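Local coordinates for protein VP1 (Polyomavirus HPyV7, PDB 4PCH) that forms, as the major capsid protein, pentamers that probably build the icosahedral virus shell and take part in attachment to host cells, at residues Asn168-Val171 against Glu172-Ala176; Thr243-Ala246 against Asp247-Asn250. All coordinates share one frame; numbering follows the deposited sequence. Where two conformers were deposited one is given.

Interaction 1. Residues Asn168-Val171 against Glu172-Ala176; sequences NFPV and ELWVA
One face of the Trp-174 indole receives the edge of the Phe-169 ring, whereas the carbonyl oxygen of Pro-170 lies at the indole's edge, close to its plane. Phe-169 and Trp-174 form a T-shaped pair and flank a beta-turn, Pro-170 to Leu-173, near type I, in the loop that leads into strand 174-176 of the small antiparallel sheet beside the VP1 jelly roll. The ring planes stand at 73°, and Phe-169 CD2 comes within 3.6 Å of Trp-174 CE2, displaced from the middle of the indole toward its rim. Trp-174 CG is anti to its own carbonyl carbon (chi1 -67°), a setting that lays the indole alongside Pro-170, with Pro-170 CD 3.7 Å from Trp-174 CD1. The indole NE1 is satisfied by the backbone oxygen of Glu-147, a bond that should limit rotation of the ring.

The turn itself is closed by Leu-173 N donating to Pro-170 O over 3.1 Å, from well above the carbonyl plane. At the neighbouring ring carbon, Pro-170 CG meets Leu-173 CD1 at 3.8 Å. Glu-172 extends from the turn to Tyr-47 OH, and Val-171 packs on Pro-96 of a neighbouring subunit. A water bridges the backbone across the turn, donating to Val-171 O at 2.7 Å and to Trp-174 O at 3.1 Å.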
loop_
_atom_site.group_PDB
_atom_site.type_symbol
_atom_site.label_atom_id
_atom_site.label_comp_id
_atom_site.label_asym_id
_atom_site.label_seq_id
_atom_site.Cartn_x
_atom_site.Cartn_y
_atom_site.Cartn_z
ATOM N N ASN B 168 24.056 12.057 20.554
ATOM C CA ASN B 168 24.647 10.717 20.445
ATOM C C ASN B 168 23.786 9.534 20.921
ATOM O O ASN B 168 24.299 8.585 21.497
ATOM C CB ASN B 168 25.987 10.715 21.144
ATOM C CG ASN B 168 25.876 10.905 22.656
ATOM O OD1 ASN B 168 24.913 11.505 23.168
ATOM N ND2 ASN B 168 26.862 10.400 23.369
ATOM N N PHE B 169 22.503 9.608 20.661
ATOM C CA PHE B 169 21.552 8.537 20.932
ATOM C C PHE B 169 21.259 7.762 19.653
ATOM O O PHE B 169 20.508 8.210 18.805
ATOM C CB PHE B 169 20.232 9.123 21.456
ATOM C CG PHE B 169 20.267 9.539 22.899
ATOM C CD1 PHE B 169 20.677 10.796 23.266
ATOM C CD2 PHE B 169 19.820 8.676 23.897
ATOM C CE1 PHE B 169 20.694 11.173 24.596
ATOM C CE2 PHE B 169 19.818 9.059 25.232
ATOM C CZ PHE B 169 20.258 10.310 25.589
ATOM N N PRO B 170 21.816 6.549 19.527
ATOM C CA PRO B 170 21.531 5.806 18.296
ATOM C C PRO B 170 20.085 5.348 18.179
ATOM O O PRO B 170 19.532 4.819 19.136
ATOM C CB PRO B 170 22.457 4.578 18.416
ATOM C CG PRO B 170 23.518 5.004 19.354
ATOM C CD PRO B 170 22.780 5.849 20.366
ATOM N N VAL B 171 19.527 5.460 16.977
ATOM C CA VAL B 171 18.144 5.104 16.726
ATOM C C VAL B 171 17.947 3.587 16.802
ATOM O O VAL B 171 16.860 3.110 17.045
ATOM C CB VAL B 171 17.667 5.659 15.364
ATOM C CG1 VAL B 171 17.838 7.170 15.311
ATOM C CG2 VAL B 171 18.382 4.989 14.197
ATOM N N GLU B 172 19.035 2.834 16.614
ATOM C CA GLU B 172 18.998 1.387 16.770
ATOM C C GLU B 172 18.807 0.918 18.222
ATOM O O GLU B 172 18.484 -0.250 18.436
ATOM C CB GLU B 172 20.272 0.770 16.229
ATOM C CG GLU B 172 20.385 0.853 14.736
ATOM C CD GLU B 172 21.811 0.660 14.269
ATOM O OE1 GLU B 172 22.349 -0.436 14.475
ATOM O OE2 GLU B 172 22.356 1.601 13.688
ATOM N N LEU B 173 19.008 1.810 19.210
ATOM C CA LEU B 173 19.061 1.413 20.621
ATOM C C LEU B 173 18.064 2.134 21.552
ATOM O O LEU B 173 17.966 1.806 22.742
ATOM C CB LEU B 173 20.481 1.665 21.141
ATOM C CG LEU B 173 21.637 1.043 20.363
ATOM C CD1 LEU B 173 23.001 1.536 20.911
ATOM C CD2 LEU B 173 21.535 -0.485 20.436
ATOM N N TRP B 174 17.331 3.114 21.024
ATOM C CA TRP B 174 16.493 3.998 21.857
ATOM C C TRP B 174 15.150 4.185 21.168
ATOM O O TRP B 174 15.150 4.636 20.008
ATOM C CB TRP B 174 17.175 5.347 22.050
ATOM C CG TRP B 174 18.434 5.281 22.873
ATOM C CD1 TRP B 174 19.722 5.218 22.424
ATOM C CD2 TRP B 174 18.507 5.245 24.294
ATOM N NE1 TRP B 174 20.587 5.150 23.479
ATOM C CE2 TRP B 174 19.861 5.173 24.647
ATOM C CE3 TRP B 174 17.540 5.275 25.318
ATOM C CZ2 TRP B 174 20.282 5.131 25.970
ATOM C CZ3 TRP B 174 17.967 5.226 26.635
ATOM C CH2 TRP B 174 19.319 5.140 26.949
ATOM N N VAL B 175 14.066 3.871 21.863
ATOM C CA VAL B 175 12.701 3.881 21.327
ATOM C C VAL B 175 11.852 4.919 22.083
ATOM O O VAL B 175 11.930 4.985 23.317
ATOM C CB VAL B 175 12.058 2.492 21.510
ATOM C CG1 VAL B 175 10.663 2.457 20.918
ATOM C CG2 VAL B 175 12.912 1.393 20.866
ATOM N N ALA B 176 11.023 5.686 21.373
ATOM C CA ALA B 176 10.117 6.614 22.035
ATOM C C ALA B 176 9.328 5.870 23.100
ATOM O O ALA B 176 8.833 4.778 22.869
ATOM C CB ALA B 176 9.155 7.236 21.024
HETATM O O HOH W 1 14.271 3.749 17.193
#

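Interaction 2. Residues Thr243-Ala246 against Asp247-Asn250; sequences TLSA and DYSN
Ser-245 O accepts the backbone N-H of Tyr-248 over 3.0 Å, closing a short 3-10 turn through Ala-246 and Asp-247 in the loop between strands 224-236 and 253-271 of the jelly roll. A second bond of the same i to i+3 spacing, Ser-249 N to Ala-246 O at 3.3 Å, is weak. The first is nearly straight at its hydrogen (161°), although the donor lies above the carbonyl plane.

Apolar contact is slight. The Tyr-248 ring turns an edge to Ser-245, whose CB lies 3.8 Å from Tyr-248 CD2, and one ring face is covered over its centre by the CB of the preceding Asp-247. At the far end of the ring, the Tyr-248 hydroxyl is hydrogen-bonded to Arg-105.

Two waters add bridges. One lies 2.7 Å from Thr-243 OG1 and donates to Tyr-248 O at 2.8 Å; Arg-252 also bonds that threonine hydroxyl. The other lies 2.6 Å from Ser-245 OG and accepts from Asp-247 N at 3.0 Å. Ser-245 OG is carried toward it by a chi1 of -166°, which places the oxygen opposite the serine's own backbone nitrogen. The turn is thus held mainly by backbone bonds and bridging water, which suggests that its shape relies on these, with Arg-105 and Arg-252 holding two of its hydroxyls, more than on apolar packing.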
loop_
_atom_site.group_PDB
_atom_site.type_symbol
_atom_site.label_atom_id
_atom_site.label_comp_id
_atom_site.label_asym_id
_atom_site.label_seq_id
_atom_site.Cartn_x
_atom_site.Cartn_y
_atom_site.Cartn_z
ATOM N N THR B 243 28.684 -2.647 -5.851
ATOM C CA THR B 243 28.099 -2.876 -4.545
ATOM C C THR B 243 27.123 -4.047 -4.598
ATOM O O THR B 243 26.941 -4.668 -5.638
ATOM C CB THR B 243 27.503 -1.585 -3.940
ATOM O OG1 THR B 243 27.189 -1.767 -2.557
ATOM C CG2 THR B 243 26.285 -1.109 -4.696
ATOM N N LEU B 244 26.508 -4.327 -3.457
ATOM C CA LEU B 244 25.609 -5.454 -3.288
ATOM C C LEU B 244 26.253 -6.789 -3.667
ATOM O O LEU B 244 25.600 -7.699 -4.183
ATOM C CB LEU B 244 24.279 -5.236 -4.019
ATOM C CG LEU B 244 23.401 -4.121 -3.472
ATOM C CD1 LEU B 244 22.267 -3.871 -4.454
ATOM C CD2 LEU B 244 22.882 -4.406 -2.071
ATOM N N SER B 245 27.531 -6.919 -3.335
ATOM C CA SER B 245 28.289 -8.129 -3.564
ATOM C C SER B 245 29.256 -8.251 -2.379
ATOM O O SER B 245 29.682 -7.235 -1.827
ATOM C CB SER B 245 29.050 -8.021 -4.902
ATOM O OG SER B 245 29.519 -9.264 -5.309
ATOM N N ALA B 246 29.571 -9.488 -2.010
ATOM C CA ALA B 246 30.346 -9.818 -0.808
ATOM C C ALA B 246 31.635 -8.992 -0.661
ATOM O O ALA B 246 31.917 -8.479 0.420
ATOM C CB ALA B 246 30.691 -11.292 -0.808
ATOM N N ASP B 247 32.395 -8.843 -1.743
ATOM C CA ASP B 247 33.708 -8.161 -1.653
ATOM C C ASP B 247 33.644 -6.670 -1.293
ATOM O O ASP B 247 34.664 -6.081 -0.895
ATOM C CB ASP B 247 34.483 -8.298 -2.972
ATOM C CG ASP B 247 34.978 -9.716 -3.240
ATOM O OD1 ASP B 247 34.889 -10.611 -2.383
ATOM O OD2 ASP B 247 35.484 -9.922 -4.348
ATOM N N TYR B 248 32.459 -6.052 -1.407
ATOM C CA TYR B 248 32.306 -4.625 -1.162
ATOM C C TYR B 248 31.417 -4.299 0.033
ATOM O O TYR B 248 31.009 -3.145 0.214
ATOM C CB TYR B 248 31.803 -3.923 -2.441
ATOM C CG TYR B 248 32.452 -4.520 -3.672
ATOM C CD1 TYR B 248 33.790 -4.324 -3.918
ATOM C CD2 TYR B 248 31.728 -5.328 -4.554
ATOM C CE1 TYR B 248 34.411 -4.919 -5.013
ATOM C CE2 TYR B 248 32.335 -5.912 -5.649
ATOM C CZ TYR B 248 33.676 -5.692 -5.877
ATOM O OH TYR B 248 34.298 -6.270 -6.964
ATOM N N SER B 249 31.161 -5.289 0.881
ATOM C CA SER B 249 30.300 -5.082 2.029
ATOM C C SER B 249 30.930 -4.103 3.015
ATOM O O SER B 249 30.224 -3.453 3.773
ATOM C CB SER B 249 29.994 -6.401 2.734
ATOM O OG SER B 249 31.150 -7.058 3.180
ATOM N N ASN B 250 32.273 -4.011 3.000
ATOM C CA ASN B 250 32.946 -3.074 3.892
ATOM C C ASN B 250 32.826 -1.603 3.462
ATOM O O ASN B 250 33.358 -0.710 4.172
ATOM C CB ASN B 250 34.418 -3.460 4.109
ATOM C CG ASN B 250 35.283 -3.244 2.870
ATOM O OD1 ASN B 250 34.795 -2.943 1.786
ATOM N ND2 ASN B 250 36.593 -3.448 3.029
HETATM O O HOH W 2 29.303 -1.320 -1.004
HETATM O O HOH W 3 31.858 -9.867 -4.468
#

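How the interactions relate
Both contacts are tight local turns in loops of the same jelly-roll subunit, each closed by a backbone bond of i to i+3 spacing, but their settings differ. Interaction 1 is buried, its centre about 9 Å from that of the chain, and leads into a strand of the small three-stranded sheet; interaction 2 is a surface contact, its centre about 29 Å from that of the chain, in the loop joining two long strands of the main sheet. The centres of interactions 1 and 2 are about 27 Å apart, and the two do not touch. An aromatic pair and proline packing consolidate the inner turn, whereas water bridges prevail in the outer one. Each also reaches a second subunit of the pentamer, through residues such as Val-171 and Ser-249.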